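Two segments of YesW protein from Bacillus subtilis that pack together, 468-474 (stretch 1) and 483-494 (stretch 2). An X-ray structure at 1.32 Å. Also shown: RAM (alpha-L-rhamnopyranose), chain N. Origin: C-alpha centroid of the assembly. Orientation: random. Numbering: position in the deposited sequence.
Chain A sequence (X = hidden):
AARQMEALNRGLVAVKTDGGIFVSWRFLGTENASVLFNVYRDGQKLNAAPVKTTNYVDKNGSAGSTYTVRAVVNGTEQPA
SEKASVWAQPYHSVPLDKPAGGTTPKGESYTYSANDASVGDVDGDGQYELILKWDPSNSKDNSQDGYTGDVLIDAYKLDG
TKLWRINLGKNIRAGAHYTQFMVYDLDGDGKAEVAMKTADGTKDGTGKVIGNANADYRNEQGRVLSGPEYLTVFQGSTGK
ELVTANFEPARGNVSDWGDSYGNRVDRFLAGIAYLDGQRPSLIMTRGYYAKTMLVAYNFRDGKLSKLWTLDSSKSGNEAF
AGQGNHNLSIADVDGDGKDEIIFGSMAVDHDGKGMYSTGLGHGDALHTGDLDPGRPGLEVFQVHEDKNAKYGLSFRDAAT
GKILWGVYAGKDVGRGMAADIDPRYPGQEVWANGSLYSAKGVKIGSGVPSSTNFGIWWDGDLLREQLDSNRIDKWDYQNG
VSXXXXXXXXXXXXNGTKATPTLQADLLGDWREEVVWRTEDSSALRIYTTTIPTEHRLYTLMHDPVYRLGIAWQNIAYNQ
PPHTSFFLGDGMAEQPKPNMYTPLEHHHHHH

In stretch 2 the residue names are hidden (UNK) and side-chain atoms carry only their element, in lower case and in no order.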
# COMPACT_ATOMS: atom_id res chain seq x y z
N ASP A 468 10.09 10.93 -0.75
CA ASP A 468 10.95 10.47 0.34
C ASP A 468 10.78 11.45 1.48
O ASP A 468 10.65 12.66 1.24
CB ASP A 468 12.41 10.45 -0.13
CG ASP A 468 13.33 9.63 0.77
OD1 ASP A 468 12.85 8.79 1.56
OD2 ASP A 468 14.56 9.82 0.66
N SER A 469 10.75 10.95 2.71
CA SER A 469 10.57 11.82 3.87
C SER A 469 9.31 12.68 3.64
O SER A 469 8.28 12.15 3.22
CB SER A 469 11.83 12.66 4.10
OG SER A 469 11.74 13.37 5.32
N ASN A 470 9.39 13.99 3.90
CA ASN A 470 8.26 14.88 3.66
C ASN A 470 8.41 15.66 2.36
O ASN A 470 7.98 16.81 2.25
CB ASN A 470 8.05 15.83 4.85
CG ASN A 470 9.16 16.87 4.99
OD1 ASN A 470 10.30 16.64 4.57
ND2 ASN A 470 8.83 18.01 5.59
N ARG A 471 9.02 15.02 1.36
CA ARG A 471 9.34 15.69 0.10
C ARG A 471 8.82 14.95 -1.12
O ARG A 471 8.83 13.70 -1.16
CB ARG A 471 10.86 15.84 -0.03
CG ARG A 471 11.48 16.79 0.99
CD ARG A 471 13.01 16.84 0.89
NE ARG A 471 13.64 15.53 0.99
CZ ARG A 471 14.07 14.96 2.12
NH1 ARG A 471 13.93 15.57 3.29
NH2 ARG A 471 14.63 13.76 2.07
N ILE A 472 8.39 15.71 -2.12
CA ILE A 472 8.16 15.19 -3.47
C ILE A 472 9.16 15.90 -4.38
O ILE A 472 9.24 17.14 -4.38
CB ILE A 472 6.72 15.43 -3.95
CG1 ILE A 472 5.72 14.70 -3.03
CG2 ILE A 472 6.56 14.97 -5.41
CD1 ILE A 472 4.27 14.95 -3.36
N ASP A 473 9.94 15.11 -5.12
CA ASP A 473 10.96 15.62 -6.03
C ASP A 473 10.64 15.22 -7.47
O ASP A 473 9.89 14.27 -7.71
CB ASP A 473 12.34 15.07 -5.67
CG ASP A 473 12.75 15.36 -4.23
OD1 ASP A 473 12.52 16.49 -3.74
OD2 ASP A 473 13.32 14.46 -3.58
N LYS A 474 11.23 15.92 -8.42
CA LYS A 474 11.15 15.54 -9.82
C LYS A 474 12.55 15.43 -10.41
O LYS A 474 13.42 16.26 -10.14
CB LYS A 474 10.30 16.52 -10.63
CG LYS A 474 9.88 15.95 -11.99
CD LYS A 474 9.05 16.91 -12.79
CE LYS A 474 8.76 16.34 -14.15
NZ LYS A 474 7.78 15.23 -14.10
N UNK A 483 15.17 17.68 -8.38
CA UNK A 483 14.77 19.01 -7.92
C UNK A 483 13.50 18.88 -7.09
O UNK A 483 12.61 18.11 -7.43
c UNK A 483 15.82 20.23 -9.90
c UNK A 483 16.82 21.01 -12.05
c UNK A 483 14.54 19.94 -9.12
n UNK A 483 18.01 21.61 -11.37
c UNK A 483 15.57 20.99 -11.18
N UNK A 484 13.42 19.64 -6.01
CA UNK A 484 12.26 19.56 -5.12
C UNK A 484 11.02 20.22 -5.71
O UNK A 484 11.11 21.32 -6.27
n UNK A 484 10.93 20.93 -2.20
o UNK A 484 11.19 18.73 -2.44
c UNK A 484 11.50 19.88 -2.74
c UNK A 484 12.59 20.16 -3.76
N UNK A 485 9.87 19.55 -5.56
CA UNK A 485 8.57 20.07 -6.01
C UNK A 485 7.71 20.47 -4.82
O UNK A 485 6.96 21.44 -4.89
s UNK A 485 7.01 18.06 -9.20
c UNK A 485 8.33 18.74 -8.18
c UNK A 485 7.81 19.01 -6.80
c UNK A 485 6.20 19.56 -9.75
N UNK A 486 7.79 19.69 -3.75
CA UNK A 486 7.02 19.95 -2.54
C UNK A 486 7.84 19.58 -1.33
O UNK A 486 8.44 18.51 -1.29
c UNK A 486 5.71 19.14 -2.54
c UNK A 486 4.27 20.56 -1.00
c UNK A 486 4.90 19.19 -1.23
c UNK A 486 3.84 18.08 -1.20
N UNK A 487 7.87 20.47 -0.35
CA UNK A 487 8.35 20.13 0.98
C UNK A 487 7.19 20.41 1.93
O UNK A 487 6.73 21.55 2.05
c UNK A 487 10.03 20.66 2.80
o UNK A 487 10.70 20.48 0.50
c UNK A 487 9.63 20.91 1.35
N UNK A 488 6.69 19.36 2.57
CA UNK A 488 5.51 19.50 3.43
C UNK A 488 5.93 19.92 4.83
O UNK A 488 6.07 19.10 5.74
c UNK A 488 4.71 18.21 3.44
N UNK A 489 6.13 21.23 5.00
CA UNK A 489 6.57 21.76 6.28
C UNK A 489 5.54 21.50 7.39
O UNK A 489 4.34 21.71 7.20
o UNK A 489 7.89 23.43 5.18
c UNK A 489 6.87 23.25 6.15
N UNK A 490 6.02 21.00 8.52
CA UNK A 490 5.14 20.63 9.62
C UNK A 490 4.66 19.19 9.56
O UNK A 490 4.05 18.70 10.51
N UNK A 491 4.94 18.52 8.44
CA UNK A 491 4.60 17.11 8.25
C UNK A 491 5.85 16.27 8.41
O UNK A 491 6.96 16.73 8.11
c UNK A 491 3.98 16.89 6.88
N UNK A 492 5.68 15.04 8.88
CA UNK A 492 6.80 14.15 9.11
C UNK A 492 6.51 12.79 8.52
O UNK A 492 5.37 12.33 8.48
c UNK A 492 7.08 14.01 10.60
N UNK A 493 7.57 12.15 8.04
CA UNK A 493 7.53 10.77 7.61
C UNK A 493 7.78 9.84 8.79
O UNK A 493 8.08 10.30 9.90
c UNK A 493 8.54 10.55 6.50
N UNK A 494 7.68 8.54 8.54
CA UNK A 494 7.73 7.53 9.59
C UNK A 494 8.85 6.52 9.36
O UNK A 494 9.48 6.48 8.30
c UNK A 494 6.40 6.73 9.65
n UNK A 494 5.23 8.75 10.27
c UNK A 494 5.16 7.60 9.64
o UNK A 494 4.14 7.22 9.06
C1 RAM N . 11.57 4.95 14.55
C2 RAM N . 10.24 4.17 14.63
C3 RAM N . 9.00 5.06 14.47
C4 RAM N . 9.21 6.05 13.33
C5 RAM N . 10.40 6.92 13.69
C6 RAM N . 10.64 8.01 12.65
O1 RAM N . 12.01 5.28 15.85
O2 RAM N . 10.25 3.16 13.65
O3 RAM N . 7.86 4.27 14.25
O4 RAM N . 8.06 6.82 13.02
O5 RAM N . 11.57 6.12 13.74

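Position 483 carries four carbons in a row ending in nitrogen: Lys-483. Its backbone pairs with Lys-474 in both directions, N of Lys-474 to O of Lys-483 at 2.8 Å and N of Lys-483 to O of Lys-474 at 2.9 Å, while the ends of both side chains lead away.

Position 484 has two carbons, the second bearing one oxygen and one nitrogen. A four-heavy-atom side chain ending in an amide is Asn-484; its CA lies 4.2 Å from the CA of Asp-473, and its amide, probably turned over in the model, sits beside that carboxylate.

At 485 two carbons, a sulfur and a terminal carbon run unbranched, which is Met-485. Its CG rests 3.8 Å from CB of Lys-474, and its N donates to O of Ile-472 at 2.8 Å.

Position 486 shows four carbons forked at the second. A fork at the first would be isoleucine; this is Leu-486, whose CD2 meets CD1 of Ile-472 at 3.8 Å.

Position 487 has one carbon carrying an oxygen and a carbon: the beta-branched Thr-487, with OG1 3.8 Å from CG of Arg-471.

A single carbon at 488, 4.3 Å from CB of Asn-470, gives Ala-488. At 489 one carbon is followed by one oxygen, and the CA-to-CB bond points away from stretch 1; this is Ser-489.

Position 490 has no side-chain atom. With phi/psi of 90/-9, a CB would jam against the preceding carbonyl oxygen, a local demand for Gly-490.

Positions 491, 492 and 493 each hold one carbon: Ala-491, sideways; Ala-492, away; and Ala-493, toward, its CB 3.6 Å from CA of Ser-469.

Position 494 repeats the amide pattern of two carbons, oxygen and nitrogen. It is Asn-494, out of reach of stretch 1; its CA lies 3.5 Å from O4 of the rhamnose.

The contact is an antiparallel pairing with a bulge. Ile-472 O accepts from Met-485 N and, at 3.0 Å, from Leu-486 N, so one carbonyl serves two amides as the register slips by one. Ile-472 N returns a bond to Leu-486 O at 2.9 Å. Beyond the ladder, Asn-470 holds the first residue of a type II turn: its O accepts from Ala-488 N at 2.9 Å, nearly straight, and its ND2 donates to Ala-488 O at 3.0 Å. That same Ala-488 carbonyl takes Ala-491 N to close the turn. Backbone bonds set the register, the Ile-472 and Leu-486 side chains pack on one face, and the CB of Ala-493, pointing toward stretch 1, packs against the CA of Ser-469.

Stretch 2 (483-494) KNMLTASGAAAN
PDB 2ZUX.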